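Local coordinates for protein exoglucanase A (Cellulomonas fimi, PDB 7CBD) that hydrolyses beta-1,4-glucosidic linkages of cellulose with inversion of anomeric configuration, releasing cellobiose from the non-reducing chain ends, through this family 6 catalytic domain, at residues G300-A312 and Y319-R331. Residues are numbered along the deposited sequence; the frame is centred on the assembly and turned at random.
Sequences GWGGPNRPTSITA and YVDANRVDRRVHR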
ATOM      1  N   GLY A 300       6.394  -5.935   8.158  1.00  5.69           N
ATOM      2  CA  GLY A 300       7.024  -6.163   9.452  1.00  6.39           C
ATOM      3  C   GLY A 300       8.268  -7.036   9.403  1.00  6.30           C
ATOM      4  O   GLY A 300       9.216  -6.814  10.163  1.00  7.89           O
ATOM      5  N   TRP A 301       8.275  -8.058   8.545  1.00  6.56           N
ATOM      6  CA  TRP A 301       9.414  -8.981   8.439  1.00  6.16           C
ATOM      7  C   TRP A 301       9.856  -9.519   9.804  1.00  6.32           C
ATOM      8  O   TRP A 301      11.027  -9.438  10.188  1.00  6.99           O
ATOM      9  CB  TRP A 301      10.574  -8.347   7.663  1.00  6.28           C
ATOM     10  CG  TRP A 301      10.232  -8.170   6.229  1.00  5.98           C
ATOM     11  CD1 TRP A 301       9.953  -6.996   5.583  1.00  6.33           C
ATOM     12  CD2 TRP A 301      10.084  -9.210   5.255  1.00  6.63           C
ATOM     13  NE1 TRP A 301       9.656  -7.242   4.260  1.00  6.84           N
ATOM     14  CE2 TRP A 301       9.723  -8.593   4.036  1.00  6.73           C
ATOM     15  CE3 TRP A 301      10.219 -10.606   5.294  1.00  7.50           C
ATOM     16  CZ2 TRP A 301       9.501  -9.325   2.866  1.00  6.78           C
ATOM     17  CZ3 TRP A 301      10.001 -11.330   4.130  1.00  7.05           C
ATOM     18  CH2 TRP A 301       9.642 -10.688   2.935  1.00  6.94           C
ATOM     19  N   GLY A 302       8.901 -10.079  10.538  1.00  6.80           N
ATOM     20  CA  GLY A 302       9.154 -10.678  11.828  1.00  7.32           C
ATOM     21  C   GLY A 302       9.218 -12.192  11.767  1.00  8.55           C
ATOM     22  O   GLY A 302       9.503 -12.797  10.728  1.00  9.23           O
ATOM     23  N   GLY A 303       8.955 -12.816  12.909  1.00  8.68           N
ATOM     24  CA  GLY A 303       9.054 -14.248  13.014  1.00 10.44           C
ATOM     25  C   GLY A 303      10.480 -14.706  13.231  1.00 11.67           C
ATOM     26  O   GLY A 303      11.403 -13.900  13.389  1.00 11.10           O
ATOM     27  N   PRO A 304      10.686 -16.026  13.238  1.00 13.31           N
ATOM     28  CA  PRO A 304      12.007 -16.569  13.599  1.00 13.43           C
ATOM     29  C   PRO A 304      13.113 -16.236  12.613  1.00 12.62           C
ATOM     30  O   PRO A 304      14.291 -16.308  12.987  1.00 14.12           O
ATOM     31  CB  PRO A 304      11.762 -18.084  13.686  1.00 15.39           C
ATOM     32  CG  PRO A 304      10.531 -18.321  12.867  1.00 16.71           C
ATOM     33  CD  PRO A 304       9.685 -17.084  13.022  1.00 14.03           C
ATOM     34  N   ASN A 305      12.787 -15.872  11.372  1.00 11.72           N
ATOM     35  CA  ASN A 305      13.833 -15.555  10.406  1.00 11.95           C
ATOM     36  C   ASN A 305      14.352 -14.127  10.523  1.00 11.64           C
ATOM     37  O   ASN A 305      15.302 -13.772   9.819  1.00 13.28           O
ATOM     38  CB  ASN A 305      13.363 -15.825   8.971  1.00 13.92           C
ATOM     39  CG  ASN A 305      13.155 -17.303   8.695  1.00 17.45           C
ATOM     40  OD1 ASN A 305      13.307 -18.136   9.583  1.00 19.94           O
ATOM     41  ND2 ASN A 305      12.803 -17.634   7.460  1.00 19.45           N
ATOM     42  N   ARG A 306      13.770 -13.306  11.380  1.00 10.69           N
ATOM     43  CA  ARG A 306      14.228 -11.926  11.508  1.00 10.32           C
ATOM     44  C   ARG A 306      15.549 -11.896  12.264  1.00 11.33           C
ATOM     45  O   ARG A 306      15.619 -12.406  13.393  1.00 12.14           O
ATOM     46  CB  ARG A 306      13.192 -11.081  12.245  1.00 10.20           C
ATOM     47  CG  ARG A 306      13.589  -9.615  12.395  1.00  9.89           C
ATOM     48  CD  ARG A 306      12.618  -8.865  13.281  1.00 10.48           C
ATOM     49  NE  ARG A 306      12.908  -7.434  13.369  1.00 10.36           N
ATOM     50  CZ  ARG A 306      12.420  -6.513  12.541  1.00  9.55           C
ATOM     51  NH1 ARG A 306      11.642  -6.870  11.523  1.00  9.19           N
ATOM     52  NH2 ARG A 306      12.730  -5.234  12.722  1.00 10.13           N
ATOM     53  N   PRO A 307      16.610 -11.332  11.697  1.00 11.43           N
ATOM     54  CA  PRO A 307      17.863 -11.240  12.449  1.00 12.27           C
ATOM     55  C   PRO A 307      17.685 -10.306  13.633  1.00 13.66           C
ATOM     56  O   PRO A 307      16.968  -9.307  13.554  1.00 14.56           O
ATOM     57  CB  PRO A 307      18.858 -10.681  11.426  1.00 12.12           C
ATOM     58  CG  PRO A 307      18.025  -9.983  10.419  1.00 12.91           C
ATOM     59  CD  PRO A 307      16.714 -10.717  10.360  1.00 11.17           C
ATOM     60  N   THR A 308      18.312 -10.669  14.751  1.00 15.78           N
ATOM     61  CA  THR A 308      18.156  -9.937  16.000  1.00 18.83           C
ATOM     62  C   THR A 308      19.411  -9.196  16.432  1.00 19.63           C
ATOM     63  O   THR A 308      19.335  -8.361  17.339  1.00 20.79           O
ATOM     64  CB  THR A 308      17.710 -10.886  17.122  1.00 21.41           C
ATOM     65  OG1 THR A 308      18.511 -12.073  17.090  1.00 22.80           O
ATOM     66  CG2 THR A 308      16.241 -11.263  16.947  1.00 22.33           C
ATOM     67  N   SER A 309      20.557  -9.485  15.823  1.00 18.41           N
ATOM     68  CA  SER A 309      21.787  -8.769  16.120  1.00 19.43           C
ATOM     69  C   SER A 309      22.677  -8.834  14.891  1.00 18.91           C
ATOM     70  O   SER A 309      22.465  -9.652  13.992  1.00 19.59           O
ATOM     71  CB  SER A 309      22.500  -9.347  17.345  1.00 21.34           C
ATOM     72  OG  SER A 309      22.879 -10.690  17.114  1.00 22.99           O
ATOM     73  N   ILE A 310      23.670  -7.946  14.851  1.00 18.45           N
ATOM     74  CA  ILE A 310      24.531  -7.855  13.679  1.00 18.30           C
ATOM     75  C   ILE A 310      25.413  -9.092  13.594  1.00 18.11           C
ATOM     76  O   ILE A 310      26.118  -9.447  14.550  1.00 18.96           O
ATOM     77  CB  ILE A 310      25.362  -6.562  13.713  1.00 18.70           C
ATOM     78  CG1 ILE A 310      24.485  -5.352  13.388  1.00 20.06           C
ATOM     79  CG2 ILE A 310      26.520  -6.643  12.724  1.00 19.07           C
ATOM     80  CD1 ILE A 310      25.209  -4.024  13.507  1.00 20.90           C
ATOM     81  N   THR A 311      25.357  -9.770  12.452  1.00 17.84           N
ATOM     82  CA  THR A 311      26.282 -10.847  12.135  1.00 19.11           C
ATOM     83  C   THR A 311      27.477 -10.226  11.426  1.00 19.08           C
ATOM     84  O   THR A 311      27.314  -9.558  10.400  1.00 20.12           O
ATOM     85  CB  THR A 311      25.605 -11.874  11.229  1.00 22.25           C
ATOM     86  OG1 THR A 311      24.550 -12.529  11.947  1.00 23.54           O
ATOM     87  CG2 THR A 311      26.608 -12.910  10.752  1.00 23.71           C
ATOM     88  N   ALA A 312      28.666 -10.427  11.981  1.00 18.36           N
ATOM     89  CA  ALA A 312      29.859  -9.811  11.424  1.00 18.60           C
ATOM     90  C   ALA A 312      30.250 -10.492  10.121  1.00 19.50           C
ATOM     91  O   ALA A 312      30.134 -11.714   9.982  1.00 19.45           O
ATOM     92  CB  ALA A 312      31.014  -9.915  12.421  1.00 17.84           C
ATOM     93  N   TYR A 319      27.216  -9.673   4.568  1.00 12.44           N
ATOM     94  CA  TYR A 319      26.808  -8.756   5.626  1.00 11.13           C
ATOM     95  C   TYR A 319      25.369  -8.312   5.428  1.00 10.12           C
ATOM     96  O   TYR A 319      24.559  -8.354   6.360  1.00 10.41           O
ATOM     97  CB  TYR A 319      27.738  -7.546   5.638  1.00 11.28           C
ATOM     98  CG  TYR A 319      27.490  -6.577   6.768  1.00 11.03           C
ATOM     99  CD1 TYR A 319      28.075  -6.770   8.012  1.00 11.94           C
ATOM    100  CD2 TYR A 319      26.683  -5.457   6.590  1.00 11.12           C
ATOM    101  CE1 TYR A 319      27.858  -5.882   9.051  1.00 11.77           C
ATOM    102  CE2 TYR A 319      26.461  -4.561   7.623  1.00 10.21           C
ATOM    103  CZ  TYR A 319      27.056  -4.777   8.855  1.00 10.83           C
ATOM    104  OH  TYR A 319      26.848  -3.902   9.899  1.00 12.53           O
ATOM    105  N   VAL A 320      25.037  -7.863   4.216  1.00 10.11           N
ATOM    106  CA  VAL A 320      23.680  -7.397   3.956  1.00  8.54           C
ATOM    107  C   VAL A 320      22.690  -8.546   4.072  1.00  8.64           C
ATOM    108  O   VAL A 320      21.631  -8.406   4.691  1.00  9.70           O
ATOM    109  CB  VAL A 320      23.606  -6.681   2.596  1.00  9.07           C
ATOM    110  CG1 VAL A 320      22.158  -6.549   2.131  1.00  9.86           C
ATOM    111  CG2 VAL A 320      24.280  -5.320   2.693  1.00  9.96           C
ATOM    112  N   ASP A 321      23.030  -9.710   3.508  1.00  9.58           N
ATOM    113  CA  ASP A 321      22.075 -10.812   3.479  1.00 10.91           C
ATOM    114  C   ASP A 321      21.824 -11.394   4.866  1.00 11.66           C
ATOM    115  O   ASP A 321      20.727 -11.898   5.135  1.00 12.01           O
ATOM    116  CB  ASP A 321      22.536 -11.882   2.488  1.00 11.59           C
ATOM    117  CG  ASP A 321      22.434 -11.420   1.039  1.00 12.70           C
ATOM    118  OD1 ASP A 321      21.773 -10.383   0.780  1.00 12.41           O
ATOM    119  OD2 ASP A 321      23.021 -12.092   0.160  1.00 14.68           O
ATOM    120  N   ALA A 322      22.812 -11.330   5.760  1.00 11.05           N
ATOM    121  CA  ALA A 322      22.598 -11.826   7.115  1.00 12.38           C
ATOM    122  C   ALA A 322      21.858 -10.820   7.986  1.00 11.67           C
ATOM    123  O   ALA A 322      21.201 -11.214   8.956  1.00 13.96           O
ATOM    124  CB  ALA A 322      23.935 -12.177   7.769  1.00 13.37           C
ATOM    125  N   ASN A 323      21.941  -9.529   7.662  1.00 10.98           N
ATOM    126  CA  ASN A 323      21.483  -8.485   8.563  1.00 10.20           C
ATOM    127  C   ASN A 323      20.222  -7.761   8.113  1.00  9.04           C
ATOM    128  O   ASN A 323      19.639  -7.027   8.921  1.00 10.42           O
ATOM    129  CB  ASN A 323      22.610  -7.478   8.830  1.00 10.69           C
ATOM    130  CG  ASN A 323      23.739  -8.087   9.632  1.00 13.15           C
ATOM    131  OD1 ASN A 323      23.501  -8.735  10.651  1.00 15.33           O
ATOM    132  ND2 ASN A 323      24.970  -7.893   9.178  1.00 14.16           N
ATOM    133  N   ARG A 324      19.778  -7.942   6.870  1.00  7.90           N
ATOM    134  CA  ARG A 324      18.549  -7.310   6.417  1.00  8.31           C
ATOM    135  C   ARG A 324      17.333  -8.047   6.960  1.00  7.47           C
ATOM    136  O   ARG A 324      17.311  -9.279   7.014  1.00  8.54           O
ATOM    137  CB  ARG A 324      18.496  -7.278   4.888  1.00  7.88           C
ATOM    138  CG  ARG A 324      18.542  -8.629   4.158  1.00  8.98           C
ATOM    139  CD  ARG A 324      18.573  -8.345   2.670  1.00  8.54           C
ATOM    140  NE  ARG A 324      19.054  -9.403   1.782  1.00  9.09           N
ATOM    141  CZ  ARG A 324      18.274 -10.255   1.124  1.00  9.64           C
ATOM    142  NH1 ARG A 324      16.963 -10.261   1.321  1.00  9.96           N
ATOM    143  NH2 ARG A 324      18.814 -11.125   0.285  1.00 10.34           N
ATOM    144  N   VAL A 325      16.317  -7.281   7.366  1.00  6.90           N
ATOM    145  CA  VAL A 325      15.069  -7.910   7.777  1.00  7.36           C
ATOM    146  C   VAL A 325      14.202  -8.239   6.572  1.00  6.95           C
ATOM    147  O   VAL A 325      13.450  -9.218   6.602  1.00  7.20           O
ATOM    148  CB  VAL A 325      14.310  -7.120   8.864  1.00  8.47           C
ATOM    149  CG1 VAL A 325      15.211  -6.871  10.071  1.00  9.04           C
ATOM    150  CG2 VAL A 325      13.756  -5.814   8.316  1.00  9.01           C
ATOM    151  N   ASP A 326      14.274  -7.444   5.501  1.00  7.19           N
ATOM    152  CA  ASP A 326      13.572  -7.788   4.269  1.00  6.12           C
ATOM    153  C   ASP A 326      14.206  -9.057   3.719  1.00  6.39           C
ATOM    154  O   ASP A 326      15.371  -9.040   3.311  1.00  7.50           O
ATOM    155  CB  ASP A 326      13.718  -6.639   3.276  1.00  7.08           C
ATOM    156  CG  ASP A 326      12.840  -6.804   2.044  1.00  6.74           C
ATOM    157  OD1 ASP A 326      12.516  -7.949   1.659  1.00  6.66           O
ATOM    158  OD2 ASP A 326      12.485  -5.770   1.445  1.00  7.32           O
ATOM    159  N   ARG A 327      13.453 -10.159   3.721  1.00  6.20           N
ATOM    160  CA  ARG A 327      13.982 -11.458   3.317  1.00  6.00           C
ATOM    161  C   ARG A 327      13.662 -11.808   1.867  1.00  6.68           C
ATOM    162  O   ARG A 327      13.863 -12.952   1.459  1.00  7.37           O
ATOM    163  CB  ARG A 327      13.486 -12.572   4.255  1.00  7.36           C
ATOM    164  CG  ARG A 327      13.742 -12.344   5.746  1.00  7.32           C
ATOM    165  CD  ARG A 327      15.189 -11.990   6.058  1.00  8.05           C
ATOM    166  NE  ARG A 327      16.122 -12.993   5.558  1.00  8.80           N
ATOM    167  CZ  ARG A 327      17.442 -12.843   5.523  1.00 10.08           C
ATOM    168  NH1 ARG A 327      18.200 -13.808   5.026  1.00 11.16           N
ATOM    169  NH2 ARG A 327      18.011 -11.728   5.972  1.00 10.66           N
ATOM    170  N   ARG A 328      13.170 -10.858   1.080  1.00  6.29           N
ATOM    171  CA  ARG A 328      12.845 -11.152  -0.306  1.00  6.08           C
ATOM    172  C   ARG A 328      14.094 -11.503  -1.109  1.00  6.89           C
ATOM    173  O   ARG A 328      15.227 -11.182  -0.741  1.00  7.95           O
ATOM    174  CB  ARG A 328      12.176  -9.945  -0.952  1.00  6.91           C
ATOM    175  CG  ARG A 328      10.739  -9.754  -0.530  1.00  6.67           C
ATOM    176  CD  ARG A 328      10.123  -8.590  -1.257  1.00  6.71           C
ATOM    177  NE  ARG A 328      10.624  -7.331  -0.734  1.00  6.90           N
ATOM    178  CZ  ARG A 328      10.156  -6.140  -1.090  1.00  6.16           C
ATOM    179  NH1 ARG A 328       9.215  -6.040  -2.020  1.00  6.75           N
ATOM    180  NH2 ARG A 328      10.647  -5.044  -0.528  1.00  6.71           N
ATOM    181  N   VAL A 329      13.863 -12.180  -2.233  1.00  7.47           N
ATOM    182  CA  VAL A 329      14.941 -12.445  -3.183  1.00  8.11           C
ATOM    183  C   VAL A 329      15.499 -11.134  -3.733  1.00  7.30           C
ATOM    184  O   VAL A 329      16.705 -11.001  -3.970  1.00  9.31           O
ATOM    185  CB  VAL A 329      14.437 -13.377  -4.304  1.00  9.33           C
ATOM    186  CG1 VAL A 329      15.568 -13.747  -5.250  1.00  9.98           C
ATOM    187  CG2 VAL A 329      13.801 -14.643  -3.722  1.00 11.21           C
ATOM    188  N   HIS A 330      14.636 -10.138  -3.924  1.00  6.74           N
ATOM    189  CA  HIS A 330      14.976  -8.892  -4.599  1.00  6.73           C
ATOM    190  C   HIS A 330      13.876  -7.905  -4.258  1.00  6.09           C
ATOM    191  O   HIS A 330      12.723  -8.299  -4.076  1.00  6.30           O
ATOM    192  CB  HIS A 330      15.042  -9.134  -6.113  1.00  6.61           C
ATOM    193  CG  HIS A 330      15.504  -7.956  -6.916  1.00  7.39           C
ATOM    194  ND1 HIS A 330      14.682  -6.891  -7.229  1.00  7.60           N
ATOM    195  CD2 HIS A 330      16.694  -7.700  -7.510  1.00  8.15           C
ATOM    196  CE1 HIS A 330      15.355  -6.019  -7.958  1.00  8.10           C
ATOM    197  NE2 HIS A 330      16.578  -6.485  -8.141  1.00  8.07           N
ATOM    198  N   ARG A 331      14.242  -6.625  -4.154  1.00  6.01           N
ATOM    199  CA  ARG A 331      13.303  -5.614  -3.689  1.00  6.00           C
ATOM    200  C   ARG A 331      12.208  -5.296  -4.698  1.00  6.31           C
ATOM    201  O   ARG A 331      11.265  -4.572  -4.353  1.00  6.77           O
ATOM    202  CB  ARG A 331      14.058  -4.338  -3.321  1.00  6.96           C
ATOM    203  CG  ARG A 331      15.166  -4.550  -2.308  1.00  7.26           C
ATOM    204  CD  ARG A 331      15.863  -3.261  -1.956  1.00  6.56           C
ATOM    205  NE  ARG A 331      15.117  -2.534  -0.934  1.00  6.44           N
ATOM    206  CZ  ARG A 331      15.181  -1.222  -0.718  1.00  5.91           C
ATOM    207  NH1 ARG A 331      14.506  -0.695   0.295  1.00  5.88           N
ATOM    208  NH2 ARG A 331      15.919  -0.439  -1.496  1.00  6.66           N
TER
HETATM  209  O   HOH W   1      13.144 -10.643   8.863  1.00  8.01           O
HETATM  210  O   HOH W   2      22.231 -11.244  11.829  1.00 18.86           O
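W301 lays one face of its indole over the backbone at D326 and R327. A CH-pi contact sets D326 CA 3.7 Å from the centroid of the five-membered ring, while R327 N lies over the six-membered part, 3.6 Å from W301 CE3. At the benzene end of the indole, R328 CG packs obliquely against CZ2 and CH2; R328 also grips D326 side-on in a salt bridge, and its side chain lies about 9 Å from that of D371, a predicted active-site residue. Replacing W301 with an alanine would probably uncover this backbone bend and leave T236 O without the indole N-H that it accepts. V325 is the next bump: its CG1 sits 3.7 Å above the guanidinium centre of R306, whose extended chain (CG anti to the backbone N, chi1 -179°) carries the guanidinium alongside V325, where NH1 also bonds W301 O. P307 pushes its ring into a hollow lined by carbonyl oxygens, with CB 3.4 Å from A322 O and CG 3.5 Å from R324 O. The N323 amide pairs with T311 through two bonds: T311 N reaches a lone pair of OD1 in the carbonyl plane (2.8 Å, 168°), and ND2 donates to T311 O. ND2 also lies over the Y319 ring. Here the loop that follows strand 291-295 runs alongside the C-terminal end of helix 316-323 and the chain beyond it.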